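Local coordinates for protein glycosyltransferase (Streptomyces viridochromogenes, PDB 2IUY) that is probably a retaining glycosyltransferase of family GT4 that binds UDP and takes part in the biosynthesis of the antibiotic avilamycin A, at residues P3-L8 against G47-L52. Residues are numbered along the deposited sequence; the frame is centred on the assembly and turned at random.
Sequences PLKVAL and GHEVFL
The backbone N of Leu-4 and the C of Pro-3 both lie at the edge of the His-48 imidazole. Leu-4 N is in the ring plane, 2.9 Å from His-48 ND1, and its N-H points almost straight at that nitrogen (169°). ND1 therefore acts as acceptor, so the ring is most likely neutral, with its proton on NE2. CG of His-48 is anti to its own carbonyl carbon (chi1 -52°), and this brings the ring alongside the Leu-4 side chain, with Leu-4 CB 3.5 Å from ND1. Val-329 of helix 321-336 touches the same histidine. At the Phe-51 ring, the O of Val-6 sits at the edge, near the plane. The Lys-5 side chain passes at a slant to Phe-51, and its CB comes within 3.9 Å of Phe-51 CE2. Lys-5 also runs beside Glu-49, but its methylene groups make the contact: Lys-5 CD is 3.4 Å from Glu-49 OE1. The Lys-5 chain bends at chi3 (-96°), and NZ stays 4.9 Å from that oxygen, too far for a salt bridge. A weak, long ion pair links NZ to Asp-84. On the face of Val-6 and Val-50, Leu-8 CD1 packs on Val-50 CG1 at 3.7 Å. Helix 31-45 covers both residues through Leu-39, Met-40, Leu-43 and Leu-44. The backbones are bonded in parallel register, Lys-5 beside Glu-49 and Leu-8 beside Leu-52. Glu-49 N bonds to Leu-4 O at 2.7 Å, and three further bonds follow: Val-6 N to Glu-49 O, Phe-51 N to Val-6 O, and Leu-8 N to Phe-51 O. Gly-47 ends the preceding helix in a Schellman motif. Strand 5-9, helix 31-45 and strand 49-53 form a beta-alpha-beta unit, the opening unit of the N-terminal Rossmann-like domain of a GT-B glycosyltransferase.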
ATOM      1  N   PRO A   3      -8.325 -26.468  -0.400  1.00 21.81           N
ATOM      2  CA  PRO A   3      -8.135 -25.294   0.475  1.00 20.45           C
ATOM      3  C   PRO A   3      -6.714 -25.272   1.009  1.00 18.93           C
ATOM      4  O   PRO A   3      -6.211 -26.274   1.545  1.00 20.18           O
ATOM      5  CB  PRO A   3      -9.125 -25.503   1.606  1.00 20.82           C
ATOM      6  CG  PRO A   3      -9.520 -26.964   1.550  1.00 22.48           C
ATOM      7  CD  PRO A   3      -8.863 -27.616   0.351  1.00 22.75           C
ATOM      8  N   LEU A   4      -6.072 -24.130   0.851  1.00 15.45           N
ATOM      9  CA  LEU A   4      -4.657 -23.978   1.179  1.00 11.95           C
ATOM     10  C   LEU A   4      -4.590 -23.435   2.584  1.00 10.81           C
ATOM     11  O   LEU A   4      -5.555 -22.760   3.078  1.00  8.16           O
ATOM     12  CB  LEU A   4      -3.990 -23.057   0.121  1.00 10.94           C
ATOM     13  CG  LEU A   4      -3.906 -23.710  -1.266  1.00 11.01           C
ATOM     14  CD1 LEU A   4      -3.429 -22.787  -2.383  1.00 10.61           C
ATOM     15  CD2 LEU A   4      -3.026 -25.012  -1.262  1.00  8.58           C
ATOM     16  N   LYS A   5      -3.509 -23.824   3.272  1.00  9.25           N
ATOM     17  CA  LYS A   5      -3.113 -23.198   4.526  1.00  8.95           C
ATOM     18  C   LYS A   5      -2.001 -22.243   4.182  1.00  9.02           C
ATOM     19  O   LYS A   5      -0.997 -22.659   3.627  1.00  7.65           O
ATOM     20  CB  LYS A   5      -2.703 -24.232   5.577  1.00  9.01           C
ATOM     21  CG  LYS A   5      -3.851 -25.251   5.865  1.00 11.63           C
ATOM     22  CD  LYS A   5      -3.731 -25.785   7.264  1.00 17.78           C
ATOM     23  CE  LYS A   5      -3.020 -27.082   7.410  1.00 26.08           C
ATOM     24  NZ  LYS A   5      -2.779 -27.356   8.922  1.00 29.48           N
ATOM     25  N   VAL A   6      -2.239 -20.946   4.407  1.00  9.19           N
ATOM     26  CA  VAL A   6      -1.301 -19.901   3.952  1.00  8.24           C
ATOM     27  C   VAL A   6      -0.768 -19.161   5.182  1.00  8.97           C
ATOM     28  O   VAL A   6      -1.549 -18.619   5.989  1.00  9.83           O
ATOM     29  CB  VAL A   6      -1.913 -18.877   2.951  1.00  8.46           C
ATOM     30  CG1 VAL A   6      -0.805 -17.865   2.410  1.00  7.68           C
ATOM     31  CG2 VAL A   6      -2.714 -19.557   1.761  1.00  9.43           C
ATOM     32  N   ALA A   7       0.546 -19.184   5.352  1.00  8.90           N
ATOM     33  CA  ALA A   7       1.201 -18.374   6.369  1.00  9.51           C
ATOM     34  C   ALA A   7       1.556 -17.053   5.723  1.00 10.73           C
ATOM     35  O   ALA A   7       2.361 -17.035   4.787  1.00 11.31           O
ATOM     36  CB  ALA A   7       2.445 -19.063   6.888  1.00  8.47           C
ATOM     37  N   LEU A   8       0.917 -15.966   6.195  1.00 11.15           N
ATOM     38  CA  LEU A   8       1.126 -14.607   5.685  1.00 11.18           C
ATOM     39  C   LEU A   8       1.996 -13.900   6.667  1.00 11.58           C
ATOM     40  O   LEU A   8       1.564 -13.748   7.801  1.00 11.29           O
ATOM     41  CB  LEU A   8      -0.171 -13.796   5.623  1.00 11.53           C
ATOM     42  CG  LEU A   8      -1.116 -13.912   4.446  1.00 12.35           C
ATOM     43  CD1 LEU A   8      -2.320 -12.917   4.678  1.00  8.62           C
ATOM     44  CD2 LEU A   8      -0.354 -13.702   3.104  1.00  9.41           C
ATOM     45  N   GLY A  47     -11.875 -19.199   0.755  1.00 13.06           N
ATOM     46  CA  GLY A  47     -12.002 -20.491   1.456  1.00 12.91           C
ATOM     47  C   GLY A  47     -10.704 -21.054   2.012  1.00 12.76           C
ATOM     48  O   GLY A  47     -10.709 -22.122   2.616  1.00 12.35           O
ATOM     49  N   HIS A  48      -9.598 -20.314   1.842  1.00 12.14           N
ATOM     50  CA  HIS A  48      -8.271 -20.697   2.395  1.00 11.12           C
ATOM     51  C   HIS A  48      -8.060 -20.338   3.846  1.00 11.50           C
ATOM     52  O   HIS A  48      -8.717 -19.436   4.379  1.00 10.49           O
ATOM     53  CB  HIS A  48      -7.159 -20.124   1.512  1.00 11.61           C
ATOM     54  CG  HIS A  48      -7.357 -20.485   0.069  1.00 13.01           C
ATOM     55  ND1 HIS A  48      -7.236 -21.774  -0.381  1.00 10.57           N
ATOM     56  CD2 HIS A  48      -7.811 -19.762  -0.980  1.00 13.15           C
ATOM     57  CE1 HIS A  48      -7.511 -21.816  -1.671  1.00 14.15           C
ATOM     58  NE2 HIS A  48      -7.873 -20.610  -2.058  1.00 13.18           N
ATOM     59  N   GLU A  49      -7.185 -21.095   4.514  1.00 10.84           N
ATOM     60  CA  GLU A  49      -6.940 -20.865   5.902  1.00 12.15           C
ATOM     61  C   GLU A  49      -5.707 -19.939   6.029  1.00 11.99           C
ATOM     62  O   GLU A  49      -4.746 -20.129   5.337  1.00 12.36           O
ATOM     63  CB  GLU A  49      -6.759 -22.210   6.615  1.00 11.95           C
ATOM     64  CG  GLU A  49      -7.152 -22.168   8.039  1.00 17.29           C
ATOM     65  CD  GLU A  49      -6.894 -23.459   8.779  1.00 22.37           C
ATOM     66  OE1 GLU A  49      -6.739 -24.510   8.097  1.00 23.59           O
ATOM     67  OE2 GLU A  49      -6.831 -23.387  10.041  1.00 22.18           O
ATOM     68  N   VAL A  50      -5.782 -18.899   6.863  1.00 11.49           N
ATOM     69  CA  VAL A  50      -4.710 -17.898   6.964  1.00 11.95           C
ATOM     70  C   VAL A  50      -4.123 -17.886   8.397  1.00 12.36           C
ATOM     71  O   VAL A  50      -4.867 -17.839   9.384  1.00 12.06           O
ATOM     72  CB  VAL A  50      -5.183 -16.473   6.506  1.00 12.22           C
ATOM     73  CG1 VAL A  50      -4.094 -15.407   6.748  1.00 12.51           C
ATOM     74  CG2 VAL A  50      -5.561 -16.499   5.053  1.00 10.16           C
ATOM     75  N   PHE A  51      -2.792 -18.039   8.476  1.00 11.99           N
ATOM     76  CA  PHE A  51      -2.013 -17.953   9.698  1.00 10.25           C
ATOM     77  C   PHE A  51      -1.240 -16.655   9.524  1.00 10.30           C
ATOM     78  O   PHE A  51      -0.482 -16.522   8.588  1.00  9.51           O
ATOM     79  CB  PHE A  51      -1.100 -19.206   9.836  1.00 10.96           C
ATOM     80  CG  PHE A  51      -1.886 -20.482   9.970  1.00 10.02           C
ATOM     81  CD1 PHE A  51      -2.221 -20.979  11.240  1.00 10.39           C
ATOM     82  CD2 PHE A  51      -2.389 -21.128   8.823  1.00 12.17           C
ATOM     83  CE1 PHE A  51      -2.979 -22.129  11.359  1.00 11.59           C
ATOM     84  CE2 PHE A  51      -3.177 -22.290   8.915  1.00 10.47           C
ATOM     85  CZ  PHE A  51      -3.459 -22.799  10.178  1.00 11.48           C
ATOM     86  N   LEU A  52      -1.547 -15.662  10.374  1.00 10.12           N
ATOM     87  CA  LEU A  52      -0.956 -14.348  10.266  1.00 10.42           C
ATOM     88  C   LEU A  52       0.196 -14.333  11.247  1.00  9.94           C
ATOM     89  O   LEU A  52      -0.000 -14.651  12.419  1.00 10.79           O
ATOM     90  CB  LEU A  52      -1.988 -13.215  10.555  1.00 10.07           C
ATOM     91  CG  LEU A  52      -1.456 -11.800  10.754  1.00 10.36           C
ATOM     92  CD1 LEU A  52      -0.901 -11.278   9.377  1.00  7.15           C
ATOM     93  CD2 LEU A  52      -2.567 -10.856  11.332  1.00 10.28           C
TER